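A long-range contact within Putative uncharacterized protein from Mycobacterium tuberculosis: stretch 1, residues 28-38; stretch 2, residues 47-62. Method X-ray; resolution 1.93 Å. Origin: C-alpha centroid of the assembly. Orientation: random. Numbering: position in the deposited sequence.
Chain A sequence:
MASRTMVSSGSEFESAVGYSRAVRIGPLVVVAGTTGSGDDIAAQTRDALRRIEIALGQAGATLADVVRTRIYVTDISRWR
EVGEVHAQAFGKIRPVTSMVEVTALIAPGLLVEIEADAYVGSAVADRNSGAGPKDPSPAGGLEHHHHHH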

# COMPACT_ATOMS: atom_id res chain seq x y z
N LEU A 28 -5.13 6.73 -14.38
CA LEU A 28 -4.26 6.24 -13.31
C LEU A 28 -2.77 6.25 -13.66
O LEU A 28 -2.38 5.76 -14.72
CB LEU A 28 -4.65 4.81 -12.95
CG LEU A 28 -3.95 4.26 -11.72
CD1 LEU A 28 -4.29 5.15 -10.51
CD2 LEU A 28 -4.35 2.80 -11.46
N VAL A 29 -1.96 6.80 -12.75
CA VAL A 29 -0.50 6.63 -12.78
C VAL A 29 -0.06 6.11 -11.40
O VAL A 29 -0.33 6.75 -10.37
CB VAL A 29 0.22 7.94 -13.11
CG1 VAL A 29 1.72 7.72 -13.15
CG2 VAL A 29 -0.26 8.49 -14.46
N VAL A 30 0.57 4.94 -11.38
CA VAL A 30 1.20 4.45 -10.15
C VAL A 30 2.73 4.56 -10.22
O VAL A 30 3.33 4.35 -11.26
CB VAL A 30 0.78 3.00 -9.81
CG1 VAL A 30 -0.71 2.96 -9.56
CG2 VAL A 30 1.16 2.06 -10.92
N VAL A 31 3.33 4.91 -9.09
CA VAL A 31 4.76 5.09 -8.99
C VAL A 31 5.33 4.08 -7.98
O VAL A 31 4.76 3.86 -6.89
CB VAL A 31 5.10 6.55 -8.61
CG1 VAL A 31 6.62 6.82 -8.64
CG2 VAL A 31 4.39 7.51 -9.58
N ALA A 32 6.44 3.46 -8.37
CA ALA A 32 7.16 2.50 -7.53
C ALA A 32 7.61 3.11 -6.21
O ALA A 32 7.75 4.33 -6.10
CB ALA A 32 8.40 1.97 -8.29
N GLY A 33 7.86 2.26 -5.21
CA GLY A 33 8.56 2.71 -4.00
C GLY A 33 9.83 3.40 -4.46
O GLY A 33 10.60 2.85 -5.27
N THR A 34 10.06 4.61 -3.96
CA THR A 34 11.20 5.38 -4.38
C THR A 34 12.07 5.80 -3.21
O THR A 34 11.58 6.38 -2.25
CB THR A 34 10.74 6.67 -5.07
OG1 THR A 34 9.84 6.32 -6.12
CG2 THR A 34 11.94 7.43 -5.63
N THR A 35 13.37 5.55 -3.31
CA THR A 35 14.29 6.05 -2.29
C THR A 35 15.10 7.21 -2.84
O THR A 35 15.02 7.56 -4.03
CB THR A 35 15.24 4.95 -1.80
OG1 THR A 35 16.00 4.46 -2.92
CG2 THR A 35 14.46 3.80 -1.18
N GLY A 36 15.89 7.82 -1.97
CA GLY A 36 16.62 9.02 -2.36
C GLY A 36 18.08 8.98 -2.00
O GLY A 36 18.48 8.32 -1.05
N SER A 37 18.88 9.69 -2.79
CA SER A 37 20.27 9.94 -2.45
C SER A 37 20.33 11.02 -1.37
O SER A 37 19.35 11.71 -1.11
CB SER A 37 21.07 10.36 -3.69
OG SER A 37 20.82 9.49 -4.79
N GLY A 38 21.49 11.17 -0.75
CA GLY A 38 21.61 12.13 0.34
C GLY A 38 22.02 11.44 1.63
O GLY A 38 21.76 10.25 1.82
N ASP A 47 14.98 14.08 -2.26
CA ASP A 47 15.45 13.40 -3.47
C ASP A 47 14.46 12.33 -3.92
O ASP A 47 14.26 12.12 -5.13
CB ASP A 47 16.84 12.81 -3.24
CG ASP A 47 17.56 12.49 -4.54
OD1 ASP A 47 17.70 13.41 -5.38
OD2 ASP A 47 17.96 11.32 -4.73
N ALA A 48 13.83 11.65 -2.97
CA ALA A 48 12.82 10.65 -3.32
C ALA A 48 11.65 11.33 -4.00
O ALA A 48 11.09 10.80 -4.96
CB ALA A 48 12.36 9.85 -2.09
N LEU A 49 11.29 12.51 -3.52
CA LEU A 49 10.15 13.23 -4.09
C LEU A 49 10.49 13.82 -5.44
O LEU A 49 9.63 13.91 -6.31
CB LEU A 49 9.65 14.32 -3.15
CG LEU A 49 8.96 13.82 -1.87
CD1 LEU A 49 8.60 14.97 -0.90
CD2 LEU A 49 7.74 13.00 -2.22
N ARG A 50 11.75 14.22 -5.63
CA ARG A 50 12.20 14.69 -6.93
C ARG A 50 12.09 13.57 -7.97
O ARG A 50 11.65 13.82 -9.09
CB ARG A 50 13.63 15.22 -6.89
CG ARG A 50 13.99 16.03 -8.14
CD ARG A 50 15.46 15.92 -8.49
N ARG A 51 12.48 12.36 -7.61
CA ARG A 51 12.41 11.23 -8.52
C ARG A 51 10.97 10.82 -8.82
O ARG A 51 10.63 10.46 -9.95
CB ARG A 51 13.20 10.04 -7.95
CG ARG A 51 14.69 10.31 -7.83
CD ARG A 51 15.38 9.31 -6.88
NE ARG A 51 16.75 9.76 -6.63
CZ ARG A 51 17.78 9.53 -7.44
NH1 ARG A 51 17.61 8.80 -8.54
NH2 ARG A 51 18.98 9.99 -7.15
N ILE A 52 10.10 10.88 -7.82
CA ILE A 52 8.67 10.69 -8.07
C ILE A 52 8.14 11.68 -9.11
O ILE A 52 7.44 11.28 -10.05
CB ILE A 52 7.89 10.76 -6.77
CG1 ILE A 52 8.23 9.52 -5.95
CG2 ILE A 52 6.37 10.85 -7.03
CD1 ILE A 52 7.75 9.53 -4.53
N GLU A 53 8.47 12.96 -8.96
CA GLU A 53 8.09 13.98 -9.93
C GLU A 53 8.61 13.64 -11.33
O GLU A 53 7.87 13.72 -12.30
CB GLU A 53 8.61 15.35 -9.50
CG GLU A 53 8.07 16.49 -10.36
CD GLU A 53 8.33 17.88 -9.78
OE1 GLU A 53 9.44 18.14 -9.27
OE2 GLU A 53 7.43 18.74 -9.87
N ILE A 54 9.89 13.26 -11.43
CA ILE A 54 10.49 12.93 -12.71
C ILE A 54 9.74 11.77 -13.37
O ILE A 54 9.44 11.79 -14.58
CB ILE A 54 11.98 12.56 -12.55
CG1 ILE A 54 12.79 13.78 -12.08
CG2 ILE A 54 12.56 12.01 -13.86
CD1 ILE A 54 14.26 13.44 -11.78
N ALA A 55 9.42 10.75 -12.58
CA ALA A 55 8.73 9.58 -13.11
C ALA A 55 7.32 9.98 -13.55
O ALA A 55 6.89 9.67 -14.66
CB ALA A 55 8.70 8.45 -12.10
N LEU A 56 6.63 10.70 -12.68
CA LEU A 56 5.32 11.25 -13.01
C LEU A 56 5.31 12.03 -14.32
O LEU A 56 4.44 11.82 -15.18
CB LEU A 56 4.81 12.13 -11.86
CG LEU A 56 4.37 11.37 -10.61
CD1 LEU A 56 3.98 12.33 -9.47
CD2 LEU A 56 3.21 10.44 -10.98
N GLY A 57 6.27 12.95 -14.47
CA GLY A 57 6.31 13.84 -15.63
C GLY A 57 6.51 13.04 -16.90
O GLY A 57 5.93 13.35 -17.95
N GLN A 58 7.32 12.00 -16.82
CA GLN A 58 7.47 11.11 -17.96
C GLN A 58 6.23 10.27 -18.29
O GLN A 58 6.10 9.74 -19.39
CB GLN A 58 8.71 10.25 -17.79
CG GLN A 58 9.99 11.06 -17.91
CD GLN A 58 11.22 10.22 -17.73
OE1 GLN A 58 11.74 10.09 -16.62
NE2 GLN A 58 11.67 9.60 -18.81
N ALA A 59 5.31 10.19 -17.33
CA ALA A 59 4.01 9.55 -17.53
C ALA A 59 2.89 10.59 -17.75
O ALA A 59 1.71 10.27 -17.63
CB ALA A 59 3.68 8.62 -16.36
N GLY A 60 3.25 11.83 -18.08
CA GLY A 60 2.24 12.85 -18.33
C GLY A 60 1.47 13.31 -17.10
O GLY A 60 0.33 13.77 -17.21
N ALA A 61 2.07 13.19 -15.92
CA ALA A 61 1.42 13.62 -14.68
C ALA A 61 2.31 14.57 -13.91
O ALA A 61 3.52 14.65 -14.16
CB ALA A 61 1.07 12.41 -13.82
N THR A 62 1.72 15.27 -12.94
CA THR A 62 2.46 16.20 -12.07
C THR A 62 2.16 15.87 -10.61
O THR A 62 1.26 15.07 -10.31
CB THR A 62 2.11 17.71 -12.35
OG1 THR A 62 0.81 18.01 -11.86
CG2 THR A 62 2.18 18.06 -13.85

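A helix laid across a β-strand usually buries the residues that alternate along one face of the strand, and this contact is a compact example. At its apolar centre stand V29 and V31, two residues apart and both directed toward the helix, while V30 between them points away. V31 enters between helical side chains: its CG2 lies 3.5 Å from L56 CD2, and its CG1 lies 4.1 Å from I52 CG1 and 4.4 Å from A55 CB. V29 CG1 meets the same L56 CD2 at 3.8 Å, so one leucine methyl touches both valines. L56 leaves its backbone sideways, but its end comes nearer to the strand. Beyond the helix, V29 also packs against two alanines, with CG1 3.9 Å from A59 CB and CG2 4.2 Å from A61 CB.

The strand and helix run in roughly opposing directions, at 138°, with axes approaching to 7.2 Å. Later strand residues therefore meet earlier helical ones, and the backbones draw together: the CA atoms of V31 and I52 are 6.9 Å apart, those of G36 and A48 only 4.2 Å. Here the absence of a side chain on G36 matters. A CB on G36 would fall 2.9 Å from A48 N, a clash.

T34 marks the change in chemistry. Its CG2 packs 3.7 Å from R51 CB and its OG1 lies 3.6 Å from I52 CG1; the same hydroxyl donates to A32 O at 2.9 Å.

At the polar edge, D47 OD2 is the hub. It accepts a hydrogen bond from the backbone S37 N at 2.7 Å, tying the loop after the strand to the helix. The same oxygen forms a salt bridge with R51 NE, also at 2.7 Å, one helical turn on. The arginine also lies along the first stretch, with R51 CD 3.4 Å from T35 O.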